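Local atomic coordinates of 3-oxoacyl-[acyl-carrier-protein] synthase 3 (Pseudomonas aeruginosa, PDB entry 2X3E), a protein that probably catalyses the first condensation of fatty acid synthesis, joining an acetyl group from acetyl-CoA to two carbons of malonyl-ACP. Residues A[75-80]-A[134-139]. The protein carries 1 engineered substitution. Residues are numbered along the deposited sequence; the frame is centred on the assembly and turned at random.
Sequences AVVLAT and ALLVGV
Neighbouring parallel strands, 75-79 and 133-140, pair in the interior of the five-stranded mixed sheet of the first half of this thiolase-fold enzyme. V77 bonds to both L135 and V137, and A79 to both V137 and V139, the alternation of parallel strands: V77 N meets L135 O at 2.9 Å, V77 O accepts V137 N, A79 N reaches V137 O at 2.8 Å and A79 O takes V139 N. The first bond in the row, L135 N to A75 O, is nearly straight at the hydrogen (167°). On the face of V76, L78, L135 and V137, L78 and V137 lie side by side and point the same way, with L78 CD2 3.7 Å from V137 CB. L78 CD1 meets V139 CG1 at 4.0 Å. On the other face, L136 has CG anti to the backbone N (chi1 171°), and its CD1 leans toward strand 75-79, to 3.7 Å from V77 O; helix 114-127 packs here on V77, A134 and L136. T80 OG1 accepts T82 N, while V139 O, at 2.8 Å from OG1, and D140 OD1 are both within reach of its one proton. A79 lies about 10 Å, side chain to side chain, from the engineered A112, a predicted active-site position. V76 and L78 turn backbone groups to strand 104-109, so backbone bonds on both sides hold strand 75-79 in register within a buried, largely apolar layer.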
ATOM      1  N   ALA A  75       8.723  12.084  -1.263  1.00 14.52           N
ATOM      2  CA  ALA A  75       7.996  10.827  -1.198  1.00 14.21           C
ATOM      3  C   ALA A  75       7.679  10.291  -2.596  1.00 13.54           C
ATOM      4  O   ALA A  75       7.407  11.065  -3.523  1.00 13.03           O
ATOM      5  CB  ALA A  75       6.698  11.015  -0.402  1.00 14.05           C
ATOM      6  N   VAL A  76       7.734   8.968  -2.732  1.00 13.46           N
ATOM      7  CA  VAL A  76       7.355   8.286  -3.965  1.00 13.19           C
ATOM      8  C   VAL A  76       6.418   7.129  -3.627  1.00 13.18           C
ATOM      9  O   VAL A  76       6.818   6.170  -2.977  1.00 13.17           O
ATOM     10  CB  VAL A  76       8.585   7.728  -4.727  1.00 13.25           C
ATOM     11  CG1 VAL A  76       8.130   7.017  -5.993  1.00 13.34           C
ATOM     12  CG2 VAL A  76       9.573   8.849  -5.056  1.00 13.51           C
ATOM     13  N   VAL A  77       5.171   7.225  -4.077  1.00 13.44           N
ATOM     14  CA  VAL A  77       4.167   6.201  -3.793  1.00 13.58           C
ATOM     15  C   VAL A  77       3.639   5.616  -5.099  1.00 13.82           C
ATOM     16  O   VAL A  77       3.313   6.361  -6.021  1.00 13.97           O
ATOM     17  CB  VAL A  77       3.024   6.778  -2.937  1.00 13.75           C
ATOM     18  CG1 VAL A  77       1.869   5.775  -2.804  1.00 14.54           C
ATOM     19  CG2 VAL A  77       3.560   7.177  -1.563  1.00 13.76           C
ATOM     20  N   LEU A  78       3.619   4.282  -5.190  1.00 13.91           N
ATOM     21  CA  LEU A  78       3.016   3.597  -6.324  1.00 14.04           C
ATOM     22  C   LEU A  78       1.696   2.980  -5.904  1.00 14.32           C
ATOM     23  O   LEU A  78       1.639   2.207  -4.934  1.00 14.80           O
ATOM     24  CB  LEU A  78       3.911   2.488  -6.884  1.00 14.35           C
ATOM     25  CG  LEU A  78       5.357   2.737  -7.330  1.00 16.09           C
ATOM     26  CD1 LEU A  78       5.742   1.734  -8.425  1.00 15.50           C
ATOM     27  CD2 LEU A  78       5.655   4.177  -7.759  1.00 15.22           C
ATOM     28  N   ALA A  79       0.642   3.339  -6.626  1.00 13.89           N
ATOM     29  CA  ALA A  79      -0.646   2.659  -6.531  1.00 14.00           C
ATOM     30  C   ALA A  79      -0.633   1.550  -7.577  1.00 13.73           C
ATOM     31  O   ALA A  79      -0.667   1.840  -8.777  1.00 13.88           O
ATOM     32  CB  ALA A  79      -1.778   3.634  -6.789  1.00 14.00           C
ATOM     33  N   THR A  80      -0.543   0.296  -7.125  1.00 13.52           N
ATOM     34  CA  THR A  80      -0.415  -0.864  -8.022  1.00 13.27           C
ATOM     35  C   THR A  80      -0.917  -2.158  -7.383  1.00 13.55           C
ATOM     36  O   THR A  80      -0.882  -2.311  -6.160  1.00 13.82           O
ATOM     37  CB  THR A  80       1.060  -1.087  -8.491  1.00 12.96           C
ATOM     38  OG1 THR A  80       1.098  -2.052  -9.548  1.00 13.17           O
ATOM     39  CG2 THR A  80       1.967  -1.569  -7.351  1.00 11.99           C
ATOM     40  N   ALA A 134       5.625  15.201  -3.367  1.00 15.02           N
ATOM     41  CA  ALA A 134       5.485  13.769  -3.590  1.00 14.62           C
ATOM     42  C   ALA A 134       5.192  13.439  -5.035  1.00 13.98           C
ATOM     43  O   ALA A 134       4.546  14.210  -5.747  1.00 13.54           O
ATOM     44  CB  ALA A 134       4.373  13.212  -2.723  1.00 14.33           C
ATOM     45  N   LEU A 135       5.672  12.269  -5.441  1.00 13.71           N
ATOM     46  CA  LEU A 135       5.228  11.612  -6.653  1.00 13.51           C
ATOM     47  C   LEU A 135       4.197  10.552  -6.286  1.00 13.20           C
ATOM     48  O   LEU A 135       4.413   9.755  -5.362  1.00 13.58           O
ATOM     49  CB  LEU A 135       6.408  10.936  -7.367  1.00 13.35           C
ATOM     50  CG  LEU A 135       7.187  11.790  -8.367  1.00 13.82           C
ATOM     51  CD1 LEU A 135       8.576  11.209  -8.616  1.00 14.21           C
ATOM     52  CD2 LEU A 135       6.410  11.898  -9.692  1.00 12.57           C
ATOM     53  N   LEU A 136       3.082  10.548  -7.006  1.00 12.86           N
ATOM     54  CA  LEU A 136       2.139   9.434  -6.984  1.00 12.38           C
ATOM     55  C   LEU A 136       2.099   8.844  -8.385  1.00 12.71           C
ATOM     56  O   LEU A 136       1.825   9.559  -9.349  1.00 12.13           O
ATOM     57  CB  LEU A 136       0.740   9.893  -6.583  1.00 12.56           C
ATOM     58  CG  LEU A 136      -0.361   8.835  -6.736  1.00 12.58           C
ATOM     59  CD1 LEU A 136      -0.107   7.672  -5.790  1.00 11.49           C
ATOM     60  CD2 LEU A 136      -1.733   9.468  -6.487  1.00 13.32           C
ATOM     61  N   VAL A 137       2.386   7.549  -8.498  1.00 12.61           N
ATOM     62  CA  VAL A 137       2.320   6.858  -9.781  1.00 12.85           C
ATOM     63  C   VAL A 137       1.244   5.787  -9.731  1.00 13.02           C
ATOM     64  O   VAL A 137       1.320   4.867  -8.915  1.00 13.37           O
ATOM     65  CB  VAL A 137       3.653   6.171 -10.148  1.00 12.96           C
ATOM     66  CG1 VAL A 137       3.577   5.570 -11.562  1.00 12.82           C
ATOM     67  CG2 VAL A 137       4.826   7.145 -10.032  1.00 12.80           C
ATOM     68  N   GLY A 138       0.231   5.939 -10.576  1.00 12.87           N
ATOM     69  CA  GLY A 138      -0.722   4.868 -10.849  1.00 13.40           C
ATOM     70  C   GLY A 138      -0.147   4.004 -11.954  1.00 13.58           C
ATOM     71  O   GLY A 138       0.068   4.485 -13.057  1.00 14.34           O
ATOM     72  N   VAL A 139       0.136   2.741 -11.647  1.00 13.64           N
ATOM     73  CA  VAL A 139       0.757   1.833 -12.608  1.00 13.72           C
ATOM     74  C   VAL A 139       0.227   0.421 -12.434  1.00 14.14           C
ATOM     75  O   VAL A 139       0.103  -0.068 -11.313  1.00 14.13           O
ATOM     76  CB  VAL A 139       2.304   1.815 -12.465  1.00 13.81           C
ATOM     77  CG1 VAL A 139       2.740   1.484 -11.018  1.00 12.90           C
ATOM     78  CG2 VAL A 139       2.932   0.843 -13.465  1.00 13.84           C
TER